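Local coordinates for protein Rho guanine nucleotide exchange factor 3 (Mus musculus, PDB 2Z0Q) that acts as a guanine nucleotide exchange factor for the small GTPases RhoA and RhoB, here represented by its catalytic DH domain and the adjoining PH domain, at residues P103-S106 / S107-S110; V195-I198 / N199-G203; D33-E36 / D37-A41; S69-P72 / L73-L77; E204-C207 / R208-E212. All coordinates share one frame; numbering follows the deposited sequence.

Contact 1: residues P103-S106 / S107-S110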
loop_
_atom_site.group_PDB
_atom_site.type_symbol
_atom_site.label_atom_id
_atom_site.label_comp_id
_atom_site.label_asym_id
_atom_site.label_seq_id
_atom_site.Cartn_x
_atom_site.Cartn_y
_atom_site.Cartn_z
ATOM N N PRO A 103 -3.442 1.809 -23.265
ATOM C CA PRO A 103 -2.326 2.760 -23.251
ATOM C C PRO A 103 -2.484 3.911 -22.216
ATOM O O PRO A 103 -1.497 4.426 -21.738
ATOM C CB PRO A 103 -2.303 3.272 -24.690
ATOM C CG PRO A 103 -2.742 2.090 -25.448
ATOM C CD PRO A 103 -3.906 1.595 -24.649
ATOM N N CYS A 104 -3.720 4.260 -21.858
ATOM C CA CYS A 104 -3.908 5.344 -20.908
ATOM C C CYS A 104 -3.477 4.951 -19.512
ATOM O O CYS A 104 -3.297 5.810 -18.652
ATOM C CB CYS A 104 -5.357 5.841 -20.914
ATOM S SG CYS A 104 -6.453 4.923 -19.899
ATOM N N LEU A 105 -3.276 3.651 -19.284
ATOM C CA LEU A 105 -2.818 3.188 -17.975
ATOM C C LEU A 105 -1.382 3.632 -17.701
ATOM O O LEU A 105 -0.853 3.419 -16.623
ATOM C CB LEU A 105 -2.921 1.661 -17.864
ATOM C CG LEU A 105 -4.347 1.102 -17.695
ATOM C CD1 LEU A 105 -4.289 -0.370 -17.505
ATOM C CD2 LEU A 105 -5.040 1.761 -16.520
ATOM N N SER A 106 -0.734 4.251 -18.690
ATOM C CA SER A 106 0.617 4.725 -18.454
ATOM C C SER A 106 0.599 5.723 -17.260
ATOM O O SER A 106 1.580 5.851 -16.557
ATOM C CB SER A 106 1.182 5.412 -19.710
ATOM O OG SER A 106 0.434 6.549 -20.060
ATOM N N SER A 107 -0.511 6.421 -17.050
ATOM C CA SER A 107 -0.602 7.360 -15.917
ATOM C C SER A 107 -0.499 6.659 -14.560
ATOM O O SER A 107 -0.173 7.301 -13.547
ATOM C CB SER A 107 -1.901 8.146 -15.982
ATOM O OG SER A 107 -1.996 8.843 -17.202
ATOM N N TYR A 108 -0.755 5.348 -14.504
ATOM C CA TYR A 108 -0.620 4.661 -13.210
ATOM C C TYR A 108 0.852 4.600 -12.773
ATOM O O TYR A 108 1.153 4.458 -11.594
ATOM C CB TYR A 108 -1.209 3.247 -13.262
ATOM C CG TYR A 108 -2.668 3.208 -12.892
ATOM C CD1 TYR A 108 -3.634 3.826 -13.676
ATOM C CD2 TYR A 108 -3.070 2.619 -11.692
ATOM C CE1 TYR A 108 -5.006 3.865 -13.267
ATOM C CE2 TYR A 108 -4.407 2.653 -11.269
ATOM C CZ TYR A 108 -5.361 3.274 -12.053
ATOM O OH TYR A 108 -6.651 3.300 -11.588
ATOM N N ASP A 109 1.777 4.710 -13.728
ATOM C CA ASP A 109 3.189 4.679 -13.398
ATOM C C ASP A 109 3.521 5.884 -12.509
ATOM O O ASP A 109 4.097 5.733 -11.429
ATOM C CB ASP A 109 4.028 4.741 -14.676
ATOM C CG ASP A 109 5.493 4.549 -14.419
ATOM O OD1 ASP A 109 5.834 3.668 -13.621
ATOM O OD2 ASP A 109 6.312 5.271 -15.036
ATOM N N SER A 110 3.137 7.065 -12.983
ATOM C CA SER A 110 3.364 8.322 -12.282
ATOM C C SER A 110 2.702 8.257 -10.907
ATOM O O SER A 110 3.320 8.558 -9.887
ATOM C CB SER A 110 2.768 9.458 -13.118
ATOM O OG SER A 110 2.990 10.730 -12.536
HETATM O O HOH W 1 -3.256 8.488 -19.645
HETATM O O HOH W 2 0.994 8.875 -18.814
#
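L105 and Y108 meet on the inner side of this turn, their side chains crossing at a slant, with L105 CD2 3.8 Å from Y108 CD1. The methyl comes to the tyrosine ring obliquely, one branch of the leucine reaching forward although its CB leads away from the helix that follows. Placing CG of L105 beside its own backbone N (chi1 -74°) is what brings CD2 back to the ring. Both residues are buried; the branched aliphatic chain of L105 fits beside the ring, and the broad ring suits Y108, which meets two helices at once.

The backbone beneath is wound as successive i to i+3 bonds. Y108 N gives its proton to L105 O at 2.9 Å, and D109 N reaches S106 O at 3.1 Å. S107 N bonds to C104 O at 3.3 Å.

S106 and S107 carry their hydroxyls to water. One water donates to C104 O at 2.9 Å and also bonds to S107 OG at 2.8 Å, bridging the turn. A second water lies 2.7 Å from S106 OG and holds S107 OG weakly. Serines fit here because their short polar side chains reach these waters while staying close to the backbone.

The turn thus leads from helix 95-101 into helix 107-125: C104 and S107 rest on L73 of helix 67-84, L105 and Y108 on L160 of helix 155-172, while the ring of Y108 also touches L70 of helix 67-84.

Contact 2: residues V195-I198 / N199-G203; sequences VAEI and NTKTG
I198 and T202 form the tight side of this helical turn. T202 OG1 donates to I198 O at 2.7 Å, and T202 N reaches the same oxygen at 2.9 Å from the other face of its carbonyl plane, so two donors grip one acceptor. Setting OG1 beside its own backbone N (chi1 -65°) turns the hydroxyl back to the preceding turn, a position threonine takes readily in a helix. R157 of helix 155-172 also bonds to T202 OG1, and I198 is buried against L160 and Y108, where a beta-branched aliphatic chain fills the space between helices. Nearby, V195 and N199 lie side by side, with V195 CG1 3.5 Å from N199 ND2.

The outer side is looser. E197, bent at chi2 (54°), crosses the extended chain of K201, and its OE2 comes to 3.1 Å from K201 CE. The charges themselves stay further apart, OE2 to NZ being 4.3 Å; the lysine ammonium instead makes a salt bridge with D109 of helix 107-125. A methionine in place of K201 would probably leave D109 without its charged mate and weaken the tie between the two helices. T200 is exposed on this side too.

I198 faces the bundle while E197 and T200 face solvent, the amphipathic character of helix 180-213, the long closing helix of the DH bundle, which runs on toward the PH domain.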
loop_
_atom_site.group_PDB
_atom_site.type_symbol
_atom_site.label_atom_id
_atom_site.label_comp_id
_atom_site.label_asym_id
_atom_site.label_seq_id
_atom_site.Cartn_x
_atom_site.Cartn_y
_atom_site.Cartn_z
ATOM N N VAL A 195 1.561 -4.242 -14.644
ATOM C CA VAL A 195 1.526 -4.441 -13.178
ATOM C C VAL A 195 2.868 -4.897 -12.618
ATOM O O VAL A 195 3.350 -4.375 -11.606
ATOM C CB VAL A 195 0.438 -5.481 -12.784
ATOM C CG1 VAL A 195 0.552 -5.847 -11.264
ATOM C CG2 VAL A 195 -0.913 -4.926 -13.133
ATOM N N ALA A 196 3.486 -5.846 -13.306
ATOM C CA ALA A 196 4.762 -6.386 -12.869
ATOM C C ALA A 196 5.818 -5.291 -12.815
ATOM O O ALA A 196 6.602 -5.212 -11.848
ATOM C CB ALA A 196 5.205 -7.511 -13.817
ATOM N N GLU A 197 5.827 -4.429 -13.826
ATOM C CA GLU A 197 6.789 -3.343 -13.886
ATOM C C GLU A 197 6.515 -2.288 -12.808
ATOM O O GLU A 197 7.443 -1.811 -12.139
ATOM C CB GLU A 197 6.762 -2.669 -15.263
ATOM C CG GLU A 197 7.820 -1.599 -15.441
ATOM C CD GLU A 197 9.223 -2.121 -15.137
ATOM O OE1 GLU A 197 9.539 -3.284 -15.482
ATOM O OE2 GLU A 197 10.021 -1.370 -14.545
ATOM N N ILE A 198 5.251 -1.922 -12.640
ATOM C CA ILE A 198 4.903 -0.922 -11.636
ATOM C C ILE A 198 5.206 -1.475 -10.243
ATOM O O ILE A 198 5.670 -0.744 -9.376
ATOM C CB ILE A 198 3.410 -0.510 -11.748
ATOM C CG1 ILE A 198 3.244 0.407 -12.975
ATOM C CG2 ILE A 198 2.916 0.092 -10.417
ATOM C CD1 ILE A 198 1.839 0.845 -13.208
ATOM N N ASN A 199 4.974 -2.767 -10.016
ATOM C CA ASN A 199 5.275 -3.340 -8.688
ATOM C C ASN A 199 6.781 -3.305 -8.410
ATOM O O ASN A 199 7.219 -3.063 -7.277
ATOM C CB ASN A 199 4.783 -4.795 -8.568
ATOM C CG ASN A 199 3.288 -4.890 -8.401
ATOM O OD1 ASN A 199 2.623 -3.904 -8.087
ATOM N ND2 ASN A 199 2.743 -6.080 -8.608
ATOM N N THR A 200 7.579 -3.581 -9.440
ATOM C CA THR A 200 9.024 -3.569 -9.279
ATOM C C THR A 200 9.518 -2.163 -8.967
ATOM O O THR A 200 10.319 -1.972 -8.060
ATOM C CB THR A 200 9.715 -4.113 -10.528
ATOM O OG1 THR A 200 9.416 -5.509 -10.627
ATOM C CG2 THR A 200 11.255 -3.947 -10.430
ATOM N N LYS A 201 9.027 -1.173 -9.702
ATOM C CA LYS A 201 9.447 0.211 -9.494
ATOM C C LYS A 201 8.981 0.751 -8.143
ATOM O O LYS A 201 9.685 1.546 -7.509
ATOM C CB LYS A 201 8.868 1.114 -10.577
ATOM C CG LYS A 201 9.433 0.915 -11.936
ATOM C CD LYS A 201 8.784 1.903 -12.877
ATOM C CE LYS A 201 9.087 1.609 -14.324
ATOM N NZ LYS A 201 8.342 2.570 -15.181
ATOM N N THR A 202 7.781 0.361 -7.739
ATOM C CA THR A 202 7.213 0.789 -6.464
ATOM C C THR A 202 8.110 0.284 -5.324
ATOM O O THR A 202 8.395 1.014 -4.368
ATOM C CB THR A 202 5.782 0.217 -6.261
ATOM O OG1 THR A 202 4.900 0.776 -7.241
ATOM C CG2 THR A 202 5.253 0.571 -4.857
ATOM N N GLY A 203 8.552 -0.963 -5.426
ATOM C CA GLY A 203 9.408 -1.534 -4.400
ATOM C C GLY A 203 10.714 -0.775 -4.294
ATOM O O GLY A 203 11.211 -0.477 -3.190
#

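Contact 3: residues D33-E36 / D37-A41; sequences DLIE and DLKLA
L34 and L38 pack one turn apart along the same face, L34 CD2 lying 3.7 Å from L38 CD1. Putting CG of L34 opposite its backbone N (chi1 175°) carries CD2 forward to its partner. On the next face I35 and K39 run side by side, and I35 CG2 approaches K39 CE at 3.8 Å, so the methylenes of the lysine extend the greasy surface while its ammonium is carried outward, to a long, weak ion pair with E75.

The backbone bonds are of the regular i to i+4 kind, among them L38 N to L34 O at 2.9 Å and K39 N to I35 O at 2.9 Å.

The acidic residues are D33, E36 and D37, the last bordering the packing on I155. E36 OE1 and D37 OD1 are 4.0 Å apart with their carboxylate planes nearly parallel (11° apart), a like-charged pair that probably raises the affinity of each for a proton. D37 CG also sits 3.3 Å from D33 O. An alanine in place of D37 would probably leave I155 less covered, with no carboxylate folded back beside D33 O.

L34 and L38 touch I155, and I35 touches H74, making this a typical amphipathic turn of helix 15-51 in the all-helical DH bundle.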
loop_
_atom_site.group_PDB
_atom_site.type_symbol
_atom_site.label_atom_id
_atom_site.label_comp_id
_atom_site.label_asym_id
_atom_site.label_seq_id
_atom_site.Cartn_x
_atom_site.Cartn_y
_atom_site.Cartn_z
ATOM N N ASP A 33 -17.873 1.952 -9.567
ATOM C CA ASP A 33 -17.553 1.937 -8.133
ATOM C C ASP A 33 -16.251 2.713 -7.838
ATOM O O ASP A 33 -16.155 3.458 -6.846
ATOM C CB ASP A 33 -17.375 0.487 -7.626
ATOM C CG ASP A 33 -18.701 -0.273 -7.527
ATOM O OD1 ASP A 33 -19.766 0.359 -7.658
ATOM O OD2 ASP A 33 -18.674 -1.511 -7.326
ATOM N N LEU A 34 -15.230 2.500 -8.669
ATOM C CA LEU A 34 -13.958 3.203 -8.471
ATOM C C LEU A 34 -14.133 4.740 -8.637
ATOM O O LEU A 34 -13.654 5.519 -7.807
ATOM C CB LEU A 34 -12.908 2.691 -9.474
ATOM C CG LEU A 34 -11.569 3.443 -9.445
ATOM C CD1 LEU A 34 -10.432 2.568 -10.011
ATOM C CD2 LEU A 34 -11.713 4.717 -10.289
ATOM N N ILE A 35 -14.826 5.144 -9.694
ATOM C CA ILE A 35 -15.058 6.585 -9.979
ATOM C C ILE A 35 -15.824 7.196 -8.794
ATOM O O ILE A 35 -15.474 8.265 -8.281
ATOM C CB ILE A 35 -15.877 6.744 -11.280
ATOM C CG1 ILE A 35 -15.041 6.278 -12.498
ATOM C CG2 ILE A 35 -16.360 8.187 -11.445
ATOM C CD1 ILE A 35 -15.839 6.102 -13.771
ATOM N N GLU A 36 -16.861 6.498 -8.347
ATOM C CA GLU A 36 -17.663 6.958 -7.218
ATOM C C GLU A 36 -16.847 7.101 -5.936
ATOM O O GLU A 36 -17.017 8.075 -5.193
ATOM C CB GLU A 36 -18.829 5.990 -6.970
ATOM C CG GLU A 36 -19.466 6.157 -5.606
ATOM C CD GLU A 36 -20.548 5.119 -5.326
ATOM O OE1 GLU A 36 -20.219 3.916 -5.193
ATOM O OE2 GLU A 36 -21.730 5.514 -5.250
ATOM N N ASP A 37 -15.967 6.145 -5.655
ATOM C CA ASP A 37 -15.163 6.227 -4.440
ATOM C C ASP A 37 -14.082 7.321 -4.529
ATOM O O ASP A 37 -13.815 8.007 -3.538
ATOM C CB ASP A 37 -14.533 4.871 -4.118
ATOM C CG ASP A 37 -15.550 3.858 -3.600
ATOM O OD1 ASP A 37 -16.697 4.243 -3.299
ATOM O OD2 ASP A 37 -15.198 2.670 -3.484
ATOM N N LEU A 38 -13.465 7.499 -5.693
ATOM C CA LEU A 38 -12.465 8.561 -5.829
ATOM C C LEU A 38 -13.126 9.957 -5.768
ATOM O O LEU A 38 -12.532 10.908 -5.252
ATOM C CB LEU A 38 -11.681 8.430 -7.135
ATOM C CG LEU A 38 -10.748 7.205 -7.227
ATOM C CD1 LEU A 38 -9.881 7.320 -8.490
ATOM C CD2 LEU A 38 -9.907 7.108 -5.978
ATOM N N LYS A 39 -14.337 10.095 -6.307
ATOM C CA LYS A 39 -15.006 11.388 -6.235
ATOM C C LYS A 39 -15.371 11.651 -4.772
ATOM O O LYS A 39 -15.267 12.788 -4.281
ATOM C CB LYS A 39 -16.254 11.408 -7.112
ATOM C CG LYS A 39 -15.984 11.670 -8.596
ATOM C CD LYS A 39 -17.273 11.585 -9.373
ATOM C CE LYS A 39 -17.081 11.911 -10.832
ATOM N NZ LYS A 39 -18.347 11.578 -11.548
ATOM N N LEU A 40 -15.779 10.592 -4.081
ATOM C CA LEU A 40 -16.161 10.662 -2.671
ATOM C C LEU A 40 -14.982 11.047 -1.782
ATOM O O LEU A 40 -15.136 11.786 -0.806
ATOM C CB LEU A 40 -16.701 9.320 -2.202
ATOM C CG LEU A 40 -17.081 9.308 -0.728
ATOM C CD1 LEU A 40 -18.138 10.375 -0.490
ATOM C CD2 LEU A 40 -17.585 7.937 -0.321
ATOM N N ALA A 41 -13.812 10.513 -2.107
ATOM C CA ALA A 41 -12.603 10.826 -1.365
ATOM C C ALA A 41 -12.417 12.342 -1.407
ATOM O O ALA A 41 -12.195 12.975 -0.376
ATOM C CB ALA A 41 -11.399 10.132 -2.008
#

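Contact 4: residues S69-P72 / L73-L77; sequences SLIP and LHEEL
L70 and L73 touch along one side of the helix, L70 CD2 lying 3.9 Å from L73 CD1 as the two chains slant past each other. Both are leucines whose branches reach outward to S107 of helix 107-125. Beside them H74 brings CD2 to 3.3 Å from L70 O, which meets the ring obliquely. E75, its chain extended beyond CG, lies across I71, and it is the carboxylate end that rests on the isoleucine methyl, OE1 being 3.6 Å from I71 CG2.

The backbone under these contacts is irregular at P72, which has no N-H to give to the turn before; L73 N makes a weak bond to L70 O at 3.0 Å. Regular winding resumes with E75 N to I71 O at 3.0 Å and E76 N to P72 O at 2.9 Å. Proline here costs one i to i+4 bond and kinks the helix; its ring lies on the exposed side.

Further out, H74 is held at both nitrogens: ND1 bonds to E31 of helix 15-51 and NE2 to Y108 of helix 107-125, a buried imidazole whose rotation is thereby fixed. The carboxylate of E31 would probably favour a positive charge on it. E76 is steadied by Q80.

H74 thus joins helices 15-51 and 107-125 across helix 67-84, a proline-kinked helix of the all-helical DH bundle.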
loop_
_atom_site.group_PDB
_atom_site.type_symbol
_atom_site.label_atom_id
_atom_site.label_comp_id
_atom_site.label_asym_id
_atom_site.label_seq_id
_atom_site.Cartn_x
_atom_site.Cartn_y
_atom_site.Cartn_z
ATOM N N SER A 69 -6.199 12.870 -11.616
ATOM C CA SER A 69 -5.760 12.674 -12.982
ATOM C C SER A 69 -6.235 11.275 -13.428
ATOM O O SER A 69 -6.371 11.003 -14.618
ATOM C CB SER A 69 -4.243 12.786 -13.092
ATOM O OG SER A 69 -3.590 11.674 -12.509
ATOM N N LEU A 70 -6.527 10.398 -12.470
ATOM C CA LEU A 70 -6.968 9.045 -12.819
ATOM C C LEU A 70 -8.454 8.884 -13.085
ATOM O O LEU A 70 -8.866 7.988 -13.831
ATOM C CB LEU A 70 -6.574 8.078 -11.721
ATOM C CG LEU A 70 -5.110 8.091 -11.352
ATOM C CD1 LEU A 70 -4.883 7.046 -10.272
ATOM C CD2 LEU A 70 -4.252 7.797 -12.586
ATOM N N ILE A 71 -9.270 9.728 -12.458
ATOM C CA ILE A 71 -10.705 9.634 -12.642
ATOM C C ILE A 71 -11.127 9.655 -14.104
ATOM O O ILE A 71 -11.932 8.828 -14.520
ATOM C CB ILE A 71 -11.437 10.741 -11.807
ATOM C CG1 ILE A 71 -11.187 10.460 -10.320
ATOM C CG2 ILE A 71 -12.927 10.754 -12.124
ATOM C CD1 ILE A 71 -11.752 11.521 -9.335
ATOM N N PRO A 72 -10.583 10.589 -14.919
ATOM C CA PRO A 72 -10.985 10.615 -16.330
ATOM C C PRO A 72 -10.680 9.320 -17.092
ATOM O O PRO A 72 -11.407 8.966 -18.013
ATOM C CB PRO A 72 -10.216 11.812 -16.899
ATOM C CG PRO A 72 -9.989 12.679 -15.689
ATOM C CD PRO A 72 -9.675 11.713 -14.600
ATOM N N LEU A 73 -9.618 8.621 -16.709
ATOM C CA LEU A 73 -9.244 7.366 -17.394
ATOM C C LEU A 73 -10.346 6.299 -17.294
ATOM O O LEU A 73 -10.660 5.598 -18.256
ATOM C CB LEU A 73 -7.974 6.767 -16.779
ATOM C CG LEU A 73 -6.800 7.705 -16.549
ATOM C CD1 LEU A 73 -5.606 6.888 -16.112
ATOM C CD2 LEU A 73 -6.529 8.489 -17.809
ATOM N N HIS A 74 -10.881 6.173 -16.095
ATOM C CA HIS A 74 -11.941 5.212 -15.807
ATOM C C HIS A 74 -13.289 5.688 -16.375
ATOM O O HIS A 74 -14.075 4.898 -16.913
ATOM C CB HIS A 74 -11.939 4.962 -14.287
ATOM C CG HIS A 74 -10.675 4.312 -13.810
ATOM N ND1 HIS A 74 -10.392 2.981 -14.049
ATOM C CD2 HIS A 74 -9.593 4.816 -13.168
ATOM C CE1 HIS A 74 -9.189 2.698 -13.585
ATOM N NE2 HIS A 74 -8.681 3.795 -13.047
ATOM N N GLU A 75 -13.540 6.996 -16.341
ATOM C CA GLU A 75 -14.767 7.496 -16.918
ATOM C C GLU A 75 -14.755 7.195 -18.398
ATOM O O GLU A 75 -15.797 6.867 -18.970
ATOM C CB GLU A 75 -14.921 9.016 -16.698
ATOM C CG GLU A 75 -15.101 9.402 -15.235
ATOM C CD GLU A 75 -15.191 10.919 -15.031
ATOM O OE1 GLU A 75 -14.225 11.635 -15.377
ATOM O OE2 GLU A 75 -16.238 11.379 -14.522
ATOM N N GLU A 76 -13.585 7.311 -19.028
ATOM C CA GLU A 76 -13.492 7.025 -20.451
ATOM C C GLU A 76 -13.781 5.551 -20.703
ATOM O O GLU A 76 -14.506 5.226 -21.630
ATOM C CB GLU A 76 -12.108 7.356 -21.002
ATOM C CG GLU A 76 -11.970 7.074 -22.489
ATOM C CD GLU A 76 -12.870 7.947 -23.325
ATOM O OE1 GLU A 76 -13.075 9.122 -22.945
ATOM O OE2 GLU A 76 -13.369 7.488 -24.367
ATOM N N LEU A 77 -13.228 4.658 -19.890
ATOM C CA LEU A 77 -13.497 3.242 -20.145
ATOM C C LEU A 77 -14.984 2.955 -19.933
ATOM O O LEU A 77 -15.632 2.300 -20.742
ATOM C CB LEU A 77 -12.645 2.349 -19.240
ATOM C CG LEU A 77 -13.019 0.871 -19.354
ATOM C CD1 LEU A 77 -12.878 0.389 -20.785
ATOM C CD2 LEU A 77 -12.170 0.080 -18.362
#

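Contact 5: residues E204-C207 / R208-E212; sequences ESEC and RYYKE
The ring of Y210 has Y209 CD2 over the centre of one face, 3.7 Å above its plane, and E206 CG at its edge, in plane. The Y209 ring in turn has Y210 CE1 at its edge. E206 crosses the tyrosine at a slant, CG coming to 3.8 Å from Y210 CE2, with its carboxylate turned 46° from the ring. The guanidinium of R208 is flat against the backbone one turn back: S205 CA lies over one face, 3.7 Å from NH2. A bend at chi3 (61°) folds the arginine back to that place.

C207 and K211 add an apolar meeting, SG 3.8 Å from K211 CD. The amides of R208 to K211 bond four residues back, as in Y209 N to S205 O at 2.8 Å and Y210 N to E206 O at 3.1 Å.

The polar ends find partners beyond these turns. E206 OE2 bonds to H235, K211 NZ to the backbone oxygens of D227 and S229, and S205 OG back to T202. Y210 also meets the rings of H235, F249 and Y269, where a large aromatic suits a buried joint. This is the end of helix 180-213, where the last DH helix meets the beta sheet of the PH domain.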
loop_
_atom_site.group_PDB
_atom_site.type_symbol
_atom_site.label_atom_id
_atom_site.label_comp_id
_atom_site.label_asym_id
_atom_site.label_seq_id
_atom_site.Cartn_x
_atom_site.Cartn_y
_atom_site.Cartn_z
ATOM N N GLU A 204 11.284 -0.449 -5.444
ATOM C CA GLU A 204 12.532 0.299 -5.457
ATOM C C GLU A 204 12.340 1.724 -4.920
ATOM O O GLU A 204 13.192 2.222 -4.189
ATOM C CB GLU A 204 13.105 0.364 -6.878
ATOM C CG GLU A 204 13.268 -1.011 -7.524
ATOM C CD GLU A 204 13.662 -0.929 -9.001
ATOM O OE1 GLU A 204 13.030 -0.140 -9.753
ATOM O OE2 GLU A 204 14.593 -1.663 -9.406
ATOM N N SER A 205 11.239 2.367 -5.298
ATOM C CA SER A 205 10.977 3.727 -4.872
ATOM C C SER A 205 10.779 3.780 -3.356
ATOM O O SER A 205 11.288 4.688 -2.695
ATOM C CB SER A 205 9.746 4.303 -5.589
ATOM O OG SER A 205 8.549 3.667 -5.172
ATOM N N GLU A 206 10.078 2.789 -2.808
ATOM C CA GLU A 206 9.846 2.765 -1.368
ATOM C C GLU A 206 11.149 2.665 -0.581
ATOM O O GLU A 206 11.375 3.435 0.374
ATOM C CB GLU A 206 8.926 1.607 -0.992
ATOM C CG GLU A 206 8.483 1.692 0.446
ATOM C CD GLU A 206 7.472 0.618 0.838
ATOM O OE1 GLU A 206 7.757 -0.572 0.571
ATOM O OE2 GLU A 206 6.413 0.975 1.432
ATOM N N CYS A 207 12.006 1.729 -0.977
ATOM C CA CYS A 207 13.299 1.514 -0.342
ATOM C C CYS A 207 14.175 2.786 -0.431
ATOM O O CYS A 207 14.792 3.196 0.546
ATOM C CB CYS A 207 14.001 0.323 -1.016
ATOM S SG CYS A 207 15.578 -0.119 -0.346
ATOM N N ARG A 208 14.219 3.411 -1.601
ATOM C CA ARG A 208 15.013 4.617 -1.789
ATOM C C ARG A 208 14.469 5.792 -0.946
ATOM O O ARG A 208 15.239 6.544 -0.313
ATOM C CB ARG A 208 15.007 4.967 -3.287
ATOM C CG ARG A 208 15.981 6.065 -3.695
ATOM C CD ARG A 208 15.955 6.288 -5.242
ATOM N NE ARG A 208 14.631 6.702 -5.727
ATOM C CZ ARG A 208 13.816 5.954 -6.477
ATOM N NH1 ARG A 208 14.166 4.723 -6.860
ATOM N NH2 ARG A 208 12.629 6.437 -6.837
ATOM N N TYR A 209 13.155 5.959 -0.957
ATOM C CA TYR A 209 12.486 7.030 -0.220
ATOM C C TYR A 209 12.836 6.981 1.271
ATOM O O TYR A 209 13.207 8.001 1.875
ATOM C CB TYR A 209 10.960 6.907 -0.343
ATOM C CG TYR A 209 10.205 7.963 0.451
ATOM C CD1 TYR A 209 9.978 9.224 -0.092
ATOM C CD2 TYR A 209 9.770 7.719 1.757
ATOM C CE1 TYR A 209 9.349 10.227 0.633
ATOM C CE2 TYR A 209 9.128 8.720 2.505
ATOM C CZ TYR A 209 8.932 9.981 1.926
ATOM O OH TYR A 209 8.390 11.000 2.653
ATOM N N TYR A 210 12.700 5.802 1.883
ATOM C CA TYR A 210 13.002 5.756 3.321
ATOM C C TYR A 210 14.492 5.837 3.613
ATOM O O TYR A 210 14.877 6.479 4.593
ATOM C CB TYR A 210 12.337 4.533 3.971
ATOM C CG TYR A 210 10.850 4.730 4.076
ATOM C CD1 TYR A 210 10.313 5.682 4.944
ATOM C CD2 TYR A 210 9.958 3.960 3.299
ATOM C CE1 TYR A 210 8.954 5.873 5.058
ATOM C CE2 TYR A 210 8.588 4.149 3.408
ATOM C CZ TYR A 210 8.088 5.107 4.296
ATOM O OH TYR A 210 6.739 5.309 4.414
ATOM N N LYS A 211 15.348 5.257 2.769
ATOM C CA LYS A 211 16.786 5.373 3.013
ATOM C C LYS A 211 17.227 6.844 2.997
ATOM O O LYS A 211 18.093 7.254 3.774
ATOM C CB LYS A 211 17.594 4.608 1.956
ATOM C CG LYS A 211 17.755 3.132 2.254
ATOM C CD LYS A 211 18.199 2.306 1.041
ATOM C CE LYS A 211 19.570 2.706 0.547
ATOM N NZ LYS A 211 19.976 1.717 -0.516
ATOM N N GLU A 212 16.636 7.639 2.112
ATOM C CA GLU A 212 17.035 9.051 2.018
ATOM C C GLU A 212 16.511 9.871 3.185
ATOM O O GLU A 212 16.993 10.978 3.440
ATOM C CB GLU A 212 16.545 9.650 0.684
ATOM C CG GLU A 212 16.962 8.790 -0.502
ATOM C CD GLU A 212 16.697 9.428 -1.858
ATOM O OE1 GLU A 212 15.642 10.091 -2.034
ATOM O OE2 GLU A 212 17.553 9.242 -2.747
#

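From the N terminus the chain passes first through contact 3 on helix 15-51, then contact 4 on helix 67-84, contact 1 at the start of helix 107-125, and contacts 2 and 5 in succession on helix 180-213. Each closes a single turn, so the five stand in series, and none encloses or crosses another. Contact 3 packs on contact 4 through I35 and L34, contact 4 on contact 1 through the probable H74 to Y108 bond, and contact 1 on contact 2 through D109 and K201. Together they run across the DH bundle, while contact 5 carries its closing helix into the PH domain.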